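Side-chain contacts in putative serine phosphatase (Pseudomonas aeruginosa, PDB 6K4E), which probably acts as a magnesium-binding PP2C-type protein phosphatase in the SiaABC threonine phosphorylation pathway, which controls biofilm formation in response to carbon availability: residues Ile64-Ala67 against Ile68-Asp71; Gln267-Pro270 against Glu271-Glu274; Phe250-Ser254 against Arg255-Asp259; Tyr195-Gly199 against Glu200-Glu204; Thr150-Ala153 against Met154-Met157. All coordinates share one frame; numbering follows the deposited sequence.

Overall arrangement
Followed from the N terminus, the five contacts come in series along the chain, none enclosing or crossing another, and each joins neighbouring residues. Interaction 1 turns the chain from helix 49-67 toward helix 71-77. Interaction 5 lies near the C-terminal end of helix 143-157, and both of these touch the second subunit. Interaction 4 closes the hairpin at the edge of one five-stranded antiparallel sheet of the PP2C sandwich. Interaction 3 starts helix 254-264, which touches that hairpin: Phe257 CE2 lies 3.6 Å from Tyr195 CD2. Interaction 2 starts helix 269-284 on the same sheet. Interactions 3 and 4 lie across the chain's centre from interactions 1 and 5.

Interaction 1. Residues Ile64-Ala67 against Ile68-Asp71; sequences IQRA and ILPD
Ile68 and Leu69 fold back on residues Gln65 and Arg66 of helix 49-67, and backbone bonds set the turn. Leu69 N donates to Arg66 O over 3.1 Å with an N-H...O angle of 158°. Ile68 N makes a weak bond to Gln65 O at 3.3 Å. Each bond spans three residues, the spacing of a tightened, 3-10-like turn.

The water-mediated and electrostatic part involves the same Arg66 carbonyl. One water donates both to Arg66 O at 2.9 Å and to Asp71 OD2 at 2.9 Å, so the carboxylate after the turn is tied back to the helix. The Arg66 guanidinium meets that carboxylate obliquely, NH1 lying 4.5 Å from Asp71 OD2, which is too long for a salt bridge but probably still attractive. Asp71 OD1 is bound by Tyr97 OH.

Carbon side-chain atoms crowd round Gln65 O. Ile68 CG1 approaches it to 3.1 Å, because a chi1 of 70° places this branch between the backbone N and the carbonyl carbon. Leu69 CG comes to 3.5 Å from the same Gln65 O, while Leu69 CD1 lies 3.8 Å from Arg66 CA.

The turn is enclosed on several fronts. Gln65 NE2 bonds to Gly93 O, and Gln65 and Ile68 pack on Met125 of helix 117-138; Leu69 rests on Trp86 of strand 82-87 and Phe96 of strand 95-101. Met157 and Leu158 of the second subunit touch Ile68 and Ala67, and Pro70 is the N-cap leading into helix 71-77.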
loop_
_atom_site.group_PDB
_atom_site.type_symbol
_atom_site.label_atom_id
_atom_site.label_comp_id
_atom_site.label_asym_id
_atom_site.label_seq_id
_atom_site.Cartn_x
_atom_site.Cartn_y
_atom_site.Cartn_z
ATOM N N ILE B 64 -10.321 -1.245 -4.372
ATOM C CA ILE B 64 -8.865 -1.201 -4.514
ATOM C C ILE B 64 -8.280 -2.474 -3.881
ATOM O O ILE B 64 -7.500 -3.166 -4.529
ATOM C CB ILE B 64 -8.231 0.117 -3.950
ATOM C CG1 ILE B 64 -8.681 1.354 -4.778
ATOM C CG2 ILE B 64 -6.687 0.020 -3.929
ATOM C CD1 ILE B 64 -8.506 2.704 -4.130
ATOM N N GLN B 65 -8.681 -2.801 -2.641
ATOM C CA GLN B 65 -8.179 -4.002 -1.955
ATOM C C GLN B 65 -8.564 -5.315 -2.690
ATOM O O GLN B 65 -7.747 -6.217 -2.758
ATOM C CB GLN B 65 -8.577 -4.020 -0.476
ATOM C CG GLN B 65 -7.990 -5.202 0.295
ATOM C CD GLN B 65 -8.037 -4.995 1.777
ATOM O OE1 GLN B 65 -9.100 -4.838 2.365
ATOM N NE2 GLN B 65 -6.884 -5.015 2.416
ATOM N N ARG B 66 -9.755 -5.403 -3.276
ATOM C CA ARG B 66 -10.173 -6.594 -4.037
ATOM C C ARG B 66 -9.340 -6.787 -5.307
ATOM O O ARG B 66 -9.030 -7.912 -5.685
ATOM C CB ARG B 66 -11.666 -6.520 -4.377
ATOM C CG ARG B 66 -12.533 -6.967 -3.205
ATOM C CD ARG B 66 -14.006 -7.044 -3.561
ATOM N NE ARG B 66 -14.772 -7.621 -2.458
ATOM C CZ ARG B 66 -14.988 -8.922 -2.283
ATOM N NH1 ARG B 66 -14.519 -9.806 -3.158
ATOM N NH2 ARG B 66 -15.685 -9.350 -1.237
ATOM N N ALA B 67 -8.941 -5.674 -5.935
ATOM C CA ALA B 67 -8.108 -5.658 -7.142
ATOM C C ALA B 67 -6.696 -6.241 -6.938
ATOM O O ALA B 67 -6.065 -6.688 -7.902
ATOM C CB ALA B 67 -8.031 -4.251 -7.711
ATOM N N ILE B 68 -6.225 -6.284 -5.699
ATOM C CA ILE B 68 -4.901 -6.842 -5.419
ATOM C C ILE B 68 -4.995 -8.365 -5.043
ATOM O O ILE B 68 -3.968 -8.997 -4.828
ATOM C CB ILE B 68 -4.089 -5.981 -4.387
ATOM C CG1 ILE B 68 -4.670 -6.064 -2.955
ATOM C CG2 ILE B 68 -3.936 -4.549 -4.853
ATOM C CD1 ILE B 68 -3.738 -6.579 -1.927
ATOM N N LEU B 69 -6.227 -8.938 -5.021
ATOM C CA LEU B 69 -6.456 -10.351 -4.683
ATOM C C LEU B 69 -6.409 -11.261 -5.920
ATOM O O LEU B 69 -6.915 -10.860 -6.954
ATOM C CB LEU B 69 -7.757 -10.560 -3.885
ATOM C CG LEU B 69 -7.953 -9.664 -2.634
ATOM C CD1 LEU B 69 -9.372 -9.767 -2.119
ATOM C CD2 LEU B 69 -6.929 -9.955 -1.545
ATOM N N PRO B 70 -5.797 -12.481 -5.841
ATOM C CA PRO B 70 -5.678 -13.345 -7.045
ATOM C C PRO B 70 -6.865 -14.268 -7.367
ATOM O O PRO B 70 -6.667 -15.331 -7.942
ATOM C CB PRO B 70 -4.411 -14.150 -6.744
ATOM C CG PRO B 70 -4.460 -14.334 -5.255
ATOM C CD PRO B 70 -5.063 -13.068 -4.694
ATOM N N ASP B 71 -8.096 -13.844 -7.055
ATOM C CA ASP B 71 -9.365 -14.570 -7.300
ATOM C C ASP B 71 -9.527 -15.221 -8.665
ATOM O O ASP B 71 -9.866 -16.400 -8.745
ATOM C CB ASP B 71 -10.541 -13.604 -7.093
ATOM C CG ASP B 71 -10.674 -13.199 -5.655
ATOM O OD1 ASP B 71 -9.847 -13.649 -4.842
ATOM O OD2 ASP B 71 -11.619 -12.443 -5.336
HETATM O O HOH W 1 -11.056 -9.863 -6.467
#

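Interaction 2. Residues Gln267-Pro270 against Glu271-Glu274; sequences QPLP and EQAE
Gln272 reaches back to Gln267 at the N-terminal turn of helix 269-284, where Pro268 is the N-cap. Its amide is aimed squarely at the backbone: NE2 donates to Gln267 O over 2.8 Å with an N-H...O angle of 176°, and the acceptor lies in the amide plane. Relative to the carbonyl plane the donor is tilted by 23°. A chi1 of -66°, with the chain extended beyond CG, carries the amide alongside Leu269; the two side chains point the same way, Leu269 CD1 lying 3.7 Å from Gln272 NE2. The amide oxygen, OE1, accepts a hydrogen bond from Tyr234 OH, so both polar atoms are engaged and the rotation of the flat group is restrained.

Glu271 runs across the Pro268 ring instead. Its OE1 is 3.4 Å from Pro268 CD, and its OE2 is 3.7 Å from Pro268 CG. At a helix start such a carboxylate would probably be favoured by the helix dipole.

Along the backbone, Gln272 N bonds to Pro268 O at 3.1 Å, and Ala273 N to Leu269 O at 3.0 Å. Leu269 and Gln272 both pack on Thr232 of strand 231-236 and on Phe83, seating the turn against the sheet. On the Glu271 side, one water donates to Gln267 OE1 at 2.9 Å and to Glu271 OE1 at 2.7 Å.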
loop_
_atom_site.group_PDB
_atom_site.type_symbol
_atom_site.label_atom_id
_atom_site.label_comp_id
_atom_site.label_asym_id
_atom_site.label_seq_id
_atom_site.Cartn_x
_atom_site.Cartn_y
_atom_site.Cartn_z
ATOM N N GLN B 267 -14.651 -33.833 1.202
ATOM C CA GLN B 267 -15.772 -33.260 0.443
ATOM C C GLN B 267 -15.342 -32.277 -0.670
ATOM O O GLN B 267 -14.277 -31.644 -0.542
ATOM C CB GLN B 267 -16.747 -32.546 1.405
ATOM C CG GLN B 267 -17.428 -33.448 2.480
ATOM C CD GLN B 267 -18.019 -34.689 1.898
ATOM O OE1 GLN B 267 -19.075 -34.683 1.253
ATOM N NE2 GLN B 267 -17.302 -35.767 2.045
ATOM N N PRO B 268 -16.183 -32.064 -1.733
ATOM C CA PRO B 268 -15.825 -31.046 -2.743
ATOM C C PRO B 268 -15.597 -29.703 -2.048
ATOM O O PRO B 268 -16.350 -29.359 -1.142
ATOM C CB PRO B 268 -17.052 -31.018 -3.644
ATOM C CG PRO B 268 -17.625 -32.421 -3.511
ATOM C CD PRO B 268 -17.476 -32.716 -2.066
ATOM N N LEU B 269 -14.519 -28.972 -2.425
ATOM C CA LEU B 269 -14.115 -27.710 -1.788
ATOM C C LEU B 269 -15.204 -26.616 -1.842
ATOM O O LEU B 269 -15.367 -25.930 -0.825
ATOM C CB LEU B 269 -12.756 -27.214 -2.299
ATOM C CG LEU B 269 -11.549 -27.802 -1.542
ATOM C CD1 LEU B 269 -11.292 -29.252 -1.924
ATOM C CD2 LEU B 269 -10.304 -27.006 -1.777
ATOM N N PRO B 270 -16.049 -26.497 -2.902
ATOM C CA PRO B 270 -17.143 -25.503 -2.849
ATOM C C PRO B 270 -18.136 -25.840 -1.727
ATOM O O PRO B 270 -18.671 -24.925 -1.114
ATOM C CB PRO B 270 -17.815 -25.634 -4.215
ATOM C CG PRO B 270 -16.781 -26.206 -5.078
ATOM C CD PRO B 270 -16.056 -27.184 -4.204
ATOM N N GLU B 271 -18.312 -27.147 -1.414
ATOM C CA GLU B 271 -19.180 -27.584 -0.327
ATOM C C GLU B 271 -18.556 -27.339 1.030
ATOM O O GLU B 271 -19.280 -26.979 1.965
ATOM C CB GLU B 271 -19.605 -29.037 -0.513
ATOM C CG GLU B 271 -20.416 -29.253 -1.787
ATOM C CD GLU B 271 -20.672 -30.715 -2.123
ATOM O OE1 GLU B 271 -20.568 -31.571 -1.215
ATOM O OE2 GLU B 271 -21.016 -31.004 -3.290
ATOM N N GLN B 272 -17.207 -27.531 1.145
ATOM C CA GLN B 272 -16.456 -27.295 2.377
ATOM C C GLN B 272 -16.551 -25.850 2.776
ATOM O O GLN B 272 -16.888 -25.564 3.910
ATOM C CB GLN B 272 -14.992 -27.690 2.223
ATOM C CG GLN B 272 -14.755 -29.177 2.006
ATOM C CD GLN B 272 -13.278 -29.453 2.192
ATOM O OE1 GLN B 272 -12.639 -28.889 3.079
ATOM N NE2 GLN B 272 -12.706 -30.319 1.374
ATOM N N ALA B 273 -16.298 -24.928 1.824
ATOM C CA ALA B 273 -16.387 -23.476 1.994
ATOM C C ALA B 273 -17.717 -23.100 2.589
ATOM O O ALA B 273 -17.727 -22.455 3.625
ATOM C CB ALA B 273 -16.211 -22.781 0.657
ATOM N N GLU B 274 -18.836 -23.536 1.966
ATOM C CA GLU B 274 -20.186 -23.280 2.477
ATOM C C GLU B 274 -20.375 -23.803 3.899
ATOM O O GLU B 274 -20.892 -23.060 4.745
ATOM C CB GLU B 274 -21.260 -23.909 1.560
ATOM C CG GLU B 274 -22.690 -23.427 1.820
ATOM C CD GLU B 274 -23.596 -24.203 2.774
ATOM O OE1 GLU B 274 -23.191 -25.293 3.243
ATOM O OE2 GLU B 274 -24.722 -23.723 3.039
HETATM O O HOH W 2 -20.445 -32.090 1.403
#

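Interaction 3. Residues Phe250-Ser254 against Arg255-Asp259; sequences FGFGS and RRFAD
Arg256 NH1 donates to Phe252 O over 3.0 Å with an N-H...O angle of 160°, the acceptor lying at the edge of the guanidinium and near its plane. The donor is moderately tilted out of the carbonyl plane. The arginine chain, extended from CG to NE, runs back beside that oxygen, so its CD also lies 3.3 Å from Phe252 O. Two backbone bonds open helix 254-264: Phe257 N to Gly253 O at 3.1 Å, and Ala258 N to Ser254 O at 2.9 Å. Gly253 is the N-cap, and its positive phi turns the chain into the helix.

Outward from these bonds, the Phe252 ring lies across the base of the arginine. Arg256 CB sits over one face in a CH-pi contact, 3.9 Å from the centroid of the Phe252 ring and 15° off the normal. The guanidinium further along is not stacked on this ring, the planes being 45° apart. Phe252 CE2 then meets Phe257 CB at 4.1 Å and comes in at the edge of the Phe257 ring.

Aromatic neighbours extend the packing. Phe252 meets Phe240 and Tyr283 edge-to-face, while Phe257 does the same with Tyr195 of strand 194-197. Ser254 and Phe257 both touch Leu241 of helix 238-242, whose backbone bonds to Gly253, so the start of helix 254-264 touches both that short helix and strand 194-197.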
loop_
_atom_site.group_PDB
_atom_site.type_symbol
_atom_site.label_atom_id
_atom_site.label_comp_id
_atom_site.label_asym_id
_atom_site.label_seq_id
_atom_site.Cartn_x
_atom_site.Cartn_y
_atom_site.Cartn_z
ATOM N N PHE B 250 -16.304 -18.148 24.053
ATOM C CA PHE B 250 -14.931 -18.581 23.795
ATOM C C PHE B 250 -14.669 -18.479 22.304
ATOM O O PHE B 250 -15.607 -18.614 21.500
ATOM C CB PHE B 250 -14.751 -20.068 24.167
ATOM C CG PHE B 250 -14.806 -20.446 25.626
ATOM C CD1 PHE B 250 -14.407 -19.548 26.618
ATOM C CD2 PHE B 250 -15.328 -21.670 26.023
ATOM C CE1 PHE B 250 -14.537 -19.873 27.978
ATOM C CE2 PHE B 250 -15.434 -22.001 27.378
ATOM C CZ PHE B 250 -15.064 -21.090 28.347
ATOM N N GLY B 251 -13.400 -18.340 21.943
ATOM C CA GLY B 251 -13.012 -18.331 20.532
ATOM C C GLY B 251 -13.212 -19.727 19.976
ATOM O O GLY B 251 -13.132 -20.707 20.726
ATOM N N PHE B 252 -13.542 -19.841 18.684
ATOM C CA PHE B 252 -13.745 -21.135 18.031
ATOM C C PHE B 252 -12.628 -22.111 18.450
ATOM O O PHE B 252 -12.928 -23.122 19.057
ATOM C CB PHE B 252 -13.797 -20.930 16.511
ATOM C CG PHE B 252 -14.331 -22.098 15.734
ATOM C CD1 PHE B 252 -15.702 -22.352 15.681
ATOM C CD2 PHE B 252 -13.480 -22.899 14.980
ATOM C CE1 PHE B 252 -16.201 -23.420 14.920
ATOM C CE2 PHE B 252 -13.985 -23.958 14.207
ATOM C CZ PHE B 252 -15.335 -24.211 14.191
ATOM N N GLY B 253 -11.365 -21.726 18.226
ATOM C CA GLY B 253 -10.185 -22.469 18.653
ATOM C C GLY B 253 -9.679 -23.526 17.694
ATOM O O GLY B 253 -10.372 -23.909 16.736
ATOM N N SER B 254 -8.431 -23.993 17.976
ATOM C CA SER B 254 -7.672 -25.009 17.231
ATOM C C SER B 254 -8.327 -26.382 17.231
ATOM O O SER B 254 -8.277 -27.049 16.194
ATOM C CB SER B 254 -6.246 -25.158 17.777
ATOM O OG SER B 254 -5.470 -23.975 17.743
ATOM N N ARG B 255 -8.890 -26.836 18.381
ATOM C CA ARG B 255 -9.526 -28.155 18.473
ATOM C C ARG B 255 -10.831 -28.217 17.646
ATOM O O ARG B 255 -10.973 -29.158 16.856
ATOM C CB ARG B 255 -9.722 -28.636 19.928
ATOM C CG ARG B 255 -8.382 -28.831 20.650
ATOM C CD ARG B 255 -8.461 -28.784 22.177
ATOM N NE ARG B 255 -7.159 -28.465 22.780
ATOM C CZ ARG B 255 -6.816 -28.750 24.036
ATOM N NH1 ARG B 255 -7.669 -29.376 24.840
ATOM N NH2 ARG B 255 -5.614 -28.423 24.494
ATOM N N ARG B 256 -11.748 -27.204 17.769
ATOM C CA ARG B 256 -12.973 -27.197 16.941
ATOM C C ARG B 256 -12.594 -27.047 15.452
ATOM O O ARG B 256 -13.248 -27.648 14.614
ATOM C CB ARG B 256 -13.953 -26.066 17.308
ATOM C CG ARG B 256 -14.675 -26.231 18.640
ATOM C CD ARG B 256 -15.634 -25.062 18.855
ATOM N NE ARG B 256 -16.306 -25.137 20.146
ATOM C CZ ARG B 256 -15.950 -24.468 21.245
ATOM N NH1 ARG B 256 -14.955 -23.585 21.204
ATOM N NH2 ARG B 256 -16.615 -24.647 22.383
ATOM N N PHE B 257 -11.494 -26.327 15.156
ATOM C CA PHE B 257 -11.023 -26.095 13.787
ATOM C C PHE B 257 -10.506 -27.375 13.133
ATOM O O PHE B 257 -10.949 -27.691 12.023
ATOM C CB PHE B 257 -10.001 -24.957 13.742
ATOM C CG PHE B 257 -9.588 -24.499 12.371
ATOM C CD1 PHE B 257 -10.454 -23.736 11.586
ATOM C CD2 PHE B 257 -8.332 -24.807 11.867
ATOM C CE1 PHE B 257 -10.081 -23.318 10.310
ATOM C CE2 PHE B 257 -7.955 -24.388 10.587
ATOM C CZ PHE B 257 -8.818 -23.619 9.831
ATOM N N ALA B 258 -9.582 -28.119 13.824
ATOM C CA ALA B 258 -9.032 -29.393 13.336
ATOM C C ALA B 258 -10.148 -30.435 13.091
ATOM O O ALA B 258 -10.105 -31.143 12.080
ATOM C CB ALA B 258 -8.013 -29.937 14.314
ATOM N N ASP B 259 -11.136 -30.515 14.004
ATOM C CA ASP B 259 -12.275 -31.415 13.855
ATOM C C ASP B 259 -13.124 -31.062 12.654
ATOM O O ASP B 259 -13.487 -31.963 11.895
ATOM C CB ASP B 259 -13.131 -31.465 15.132
ATOM C CG ASP B 259 -12.498 -32.183 16.307
ATOM O OD1 ASP B 259 -11.400 -32.783 16.127
ATOM O OD2 ASP B 259 -13.078 -32.128 17.413
#

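Interaction 4. Residues Tyr195-Gly199 against Glu200-Glu204; sequences YASDG and EEVQE
Asp198 OD1 accepts from two successive backbone N-H groups, Glu200 N at 3.1 Å and Glu201 N at 2.8 Å, across the turn of the beta hairpin 194-197/202-205. The two donors arrive differently: Glu201 N nearly along the C-O axis, Glu200 N from above the carboxylate plane, 50° out of it. A chi1 of 65° folds the carboxylate over its own turn.

Ser197 adds a second brace. Its OG accepts from Gly199 N, an ST turn, and donates to Glu201 O at 2.8 Å. Beyond it the strands run antiparallel, with Ala196 and Gln203 as the hydrogen-bonded pair; Gln203 N to Ala196 O measures 2.8 Å.

On the face bearing Tyr195, Ser197, Val202 and Glu204, the Glu204 chain lies alongside the tyrosine ring. Glu204 CG sits over the face, 3.9 Å from the Tyr195 ring centroid, and the carboxylate stacks at 13° to the ring. Glu204 OE2 is hydrogen-bonded to Ser193 OG, which helps to orient the carboxylate, while Val202 packs on Ala258 of helix 254-264. At the ring's edge, a water lies 2.6 Å from Tyr195 OH and bonds weakly to Glu204 OE2.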
loop_
_atom_site.group_PDB
_atom_site.type_symbol
_atom_site.label_atom_id
_atom_site.label_comp_id
_atom_site.label_asym_id
_atom_site.label_seq_id
_atom_site.Cartn_x
_atom_site.Cartn_y
_atom_site.Cartn_z
ATOM N N TYR B 195 -2.546 -26.544 7.722
ATOM C CA TYR B 195 -3.312 -27.674 8.165
ATOM C C TYR B 195 -3.499 -28.565 6.919
ATOM O O TYR B 195 -3.630 -28.046 5.814
ATOM C CB TYR B 195 -4.664 -27.197 8.673
ATOM C CG TYR B 195 -4.666 -26.744 10.114
ATOM C CD1 TYR B 195 -4.845 -27.656 11.150
ATOM C CD2 TYR B 195 -4.547 -25.393 10.444
ATOM C CE1 TYR B 195 -4.859 -27.248 12.480
ATOM C CE2 TYR B 195 -4.560 -24.971 11.776
ATOM C CZ TYR B 195 -4.717 -25.907 12.792
ATOM O OH TYR B 195 -4.797 -25.525 14.109
ATOM N N ALA B 196 -3.433 -29.887 7.084
ATOM C CA ALA B 196 -3.614 -30.866 5.998
ATOM C C ALA B 196 -4.469 -31.972 6.531
ATOM O O ALA B 196 -4.273 -32.389 7.672
ATOM C CB ALA B 196 -2.279 -31.442 5.557
ATOM N N SER B 197 -5.414 -32.454 5.722
ATOM C CA SER B 197 -6.295 -33.527 6.132
ATOM C C SER B 197 -6.754 -34.402 4.957
ATOM O O SER B 197 -6.989 -33.904 3.858
ATOM C CB SER B 197 -7.490 -32.981 6.903
ATOM O OG SER B 197 -8.199 -34.081 7.434
ATOM N N ASP B 198 -6.875 -35.707 5.205
ATOM C CA ASP B 198 -7.379 -36.651 4.208
ATOM C C ASP B 198 -8.792 -37.138 4.595
ATOM O O ASP B 198 -9.332 -38.037 3.946
ATOM C CB ASP B 198 -6.394 -37.820 4.015
ATOM C CG ASP B 198 -6.194 -38.719 5.237
ATOM O OD1 ASP B 198 -6.572 -38.303 6.359
ATOM O OD2 ASP B 198 -5.625 -39.816 5.080
ATOM N N GLY B 199 -9.357 -36.526 5.644
ATOM C CA GLY B 199 -10.660 -36.859 6.207
ATOM C C GLY B 199 -10.562 -37.839 7.359
ATOM O O GLY B 199 -11.568 -38.112 8.015
ATOM N N GLU B 200 -9.360 -38.386 7.611
ATOM C CA GLU B 200 -9.083 -39.324 8.695
ATOM C C GLU B 200 -8.098 -38.665 9.661
ATOM O O GLU B 200 -8.410 -38.450 10.832
ATOM C CB GLU B 200 -8.494 -40.632 8.125
ATOM C CG GLU B 200 -9.038 -41.908 8.760
ATOM C CD GLU B 200 -10.206 -42.623 8.086
ATOM O OE1 GLU B 200 -10.181 -42.804 6.845
ATOM O OE2 GLU B 200 -11.149 -43.010 8.814
ATOM N N GLU B 201 -6.930 -38.304 9.141
ATOM C CA GLU B 201 -5.833 -37.672 9.866
ATOM C C GLU B 201 -5.850 -36.134 9.638
ATOM O O GLU B 201 -6.240 -35.697 8.563
ATOM C CB GLU B 201 -4.529 -38.279 9.323
ATOM C CG GLU B 201 -3.251 -37.863 10.024
ATOM C CD GLU B 201 -1.983 -38.419 9.404
ATOM O OE1 GLU B 201 -0.911 -37.819 9.648
ATOM O OE2 GLU B 201 -2.048 -39.449 8.689
ATOM N N VAL B 202 -5.462 -35.334 10.674
ATOM C CA VAL B 202 -5.294 -33.874 10.589
ATOM C C VAL B 202 -3.831 -33.624 10.994
ATOM O O VAL B 202 -3.421 -34.037 12.076
ATOM C CB VAL B 202 -6.284 -33.008 11.445
ATOM C CG1 VAL B 202 -6.052 -31.519 11.241
ATOM C CG2 VAL B 202 -7.721 -33.334 11.122
ATOM N N GLN B 203 -3.047 -33.011 10.106
ATOM C CA GLN B 203 -1.652 -32.614 10.368
ATOM C C GLN B 203 -1.618 -31.118 10.421
ATOM O O GLN B 203 -2.328 -30.454 9.665
ATOM C CB GLN B 203 -0.702 -33.033 9.241
ATOM C CG GLN B 203 -0.660 -34.517 8.934
ATOM C CD GLN B 203 0.532 -34.907 8.095
ATOM O OE1 GLN B 203 1.034 -36.030 8.202
ATOM N NE2 GLN B 203 1.007 -34.012 7.229
ATOM N N GLU B 204 -0.798 -30.580 11.306
ATOM C CA GLU B 204 -0.597 -29.148 11.410
ATOM C C GLU B 204 0.916 -28.916 11.303
ATOM O O GLU B 204 1.677 -29.393 12.148
ATOM C CB GLU B 204 -1.156 -28.606 12.740
ATOM C CG GLU B 204 -1.117 -27.085 12.841
ATOM C CD GLU B 204 -1.399 -26.455 14.195
ATOM O OE1 GLU B 204 -1.793 -27.179 15.140
ATOM O OE2 GLU B 204 -1.250 -25.218 14.301
HETATM O O HOH W 3 -3.898 -23.135 14.753
#

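Interaction 5. Residues Thr150-Ala153 against Met154-Met157; sequences TDQA and MRSM
Asp151 and Arg155, one helical turn apart, form a salt bridge in which Asp151 OD1 lies 2.8 Å from Arg155 NE. A second, weak bond runs from Arg155 NH2 to Asp151 OD2 at 3.3 Å. The pairing is skewed: carboxylate and guanidinium planes stand 42° apart. Asp151 CG is set opposite its backbone N (chi1 -171°), which brings the carboxylate round toward the next turn, and the extended arginine comes back to meet it, its CG passing 3.2 Å from Asp151 O.

Gln152 flanks the pair, its NE2 4.0 Å from Arg155 NE, a contact without a bond. Asp151 and Arg155 are also joined by the helix backbone, Arg155 N bonding to Asp151 O at 3.0 Å; Met154 N bonds to Thr150 O at 2.8 Å. Ser156 N bonds to Gln152 O at 2.9 Å, and Ala153 O receives weak bonds from Ser156 N and Met157 N.

Further out, Thr150 OG1 hydrogen-bonds to Ile146 O, and Arg155 NH1 weakly to Asp214 O. Thr150, Ala153 and Met154 pack on Ile131, Ala130 and Met123 of helix 117-138, while Ser156 and Met157 meet Asp132 of the second subunit, so this end of helix 143-157 touches both subunits.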
loop_
_atom_site.group_PDB
_atom_site.type_symbol
_atom_site.label_atom_id
_atom_site.label_comp_id
_atom_site.label_asym_id
_atom_site.label_seq_id
_atom_site.Cartn_x
_atom_site.Cartn_y
_atom_site.Cartn_z
ATOM N N THR B 150 10.536 -10.603 1.858
ATOM C CA THR B 150 9.338 -9.790 2.114
ATOM C C THR B 150 9.593 -8.894 3.335
ATOM O O THR B 150 9.317 -7.693 3.297
ATOM C CB THR B 150 8.082 -10.664 2.247
ATOM O OG1 THR B 150 7.867 -11.356 1.017
ATOM C CG2 THR B 150 6.845 -9.862 2.603
ATOM N N ASP B 151 10.156 -9.489 4.391
ATOM C CA ASP B 151 10.547 -8.813 5.628
ATOM C C ASP B 151 11.474 -7.620 5.284
ATOM O O ASP B 151 11.178 -6.509 5.698
ATOM C CB ASP B 151 11.243 -9.817 6.574
ATOM C CG ASP B 151 11.540 -9.357 7.998
ATOM O OD1 ASP B 151 11.218 -8.212 8.332
ATOM O OD2 ASP B 151 12.062 -10.174 8.791
ATOM N N GLN B 152 12.541 -7.851 4.484
ATOM C CA GLN B 152 13.506 -6.820 4.079
ATOM C C GLN B 152 12.862 -5.674 3.280
ATOM O O GLN B 152 13.078 -4.506 3.611
ATOM C CB GLN B 152 14.708 -7.435 3.332
ATOM C CG GLN B 152 15.637 -8.281 4.226
ATOM C CD GLN B 152 16.113 -7.581 5.500
ATOM O OE1 GLN B 152 16.639 -6.455 5.480
ATOM N NE2 GLN B 152 15.925 -8.237 6.644
ATOM N N ALA B 153 12.020 -6.032 2.281
ATOM C CA ALA B 153 11.268 -5.107 1.440
ATOM C C ALA B 153 10.352 -4.263 2.321
ATOM O O ALA B 153 10.284 -3.053 2.114
ATOM C CB ALA B 153 10.458 -5.872 0.396
ATOM N N MET B 154 9.697 -4.879 3.339
ATOM C CA MET B 154 8.835 -4.144 4.275
ATOM C C MET B 154 9.640 -3.148 5.118
ATOM O O MET B 154 9.240 -1.992 5.213
ATOM C CB MET B 154 8.048 -5.089 5.170
ATOM C CG MET B 154 6.854 -5.762 4.465
ATOM S SD MET B 154 5.618 -4.609 3.825
ATOM C CE MET B 154 5.151 -3.744 5.305
ATOM N N ARG B 155 10.801 -3.569 5.664
ATOM C CA ARG B 155 11.704 -2.718 6.475
ATOM C C ARG B 155 12.249 -1.543 5.671
ATOM O O ARG B 155 12.554 -0.475 6.231
ATOM C CB ARG B 155 12.887 -3.523 7.012
ATOM C CG ARG B 155 12.500 -4.604 7.973
ATOM C CD ARG B 155 13.711 -5.334 8.511
ATOM N NE ARG B 155 13.330 -6.561 9.214
ATOM C CZ ARG B 155 12.982 -6.616 10.496
ATOM N NH1 ARG B 155 12.946 -5.508 11.231
ATOM N NH2 ARG B 155 12.660 -7.777 11.053
ATOM N N SER B 156 12.397 -1.774 4.352
ATOM C CA SER B 156 12.889 -0.800 3.377
ATOM C C SER B 156 11.886 0.338 3.115
ATOM O O SER B 156 12.309 1.428 2.793
ATOM C CB SER B 156 13.245 -1.510 2.069
ATOM O OG SER B 156 12.919 -0.723 0.936
ATOM N N MET B 157 10.572 0.061 3.198
ATOM C CA MET B 157 9.508 1.026 2.919
ATOM C C MET B 157 8.964 1.717 4.156
ATOM O O MET B 157 8.525 2.858 4.049
ATOM C CB MET B 157 8.374 0.361 2.120
ATOM C CG MET B 157 8.831 -0.149 0.783
ATOM S SD MET B 157 7.532 -0.862 -0.231
ATOM C CE MET B 157 7.240 -2.431 0.604
#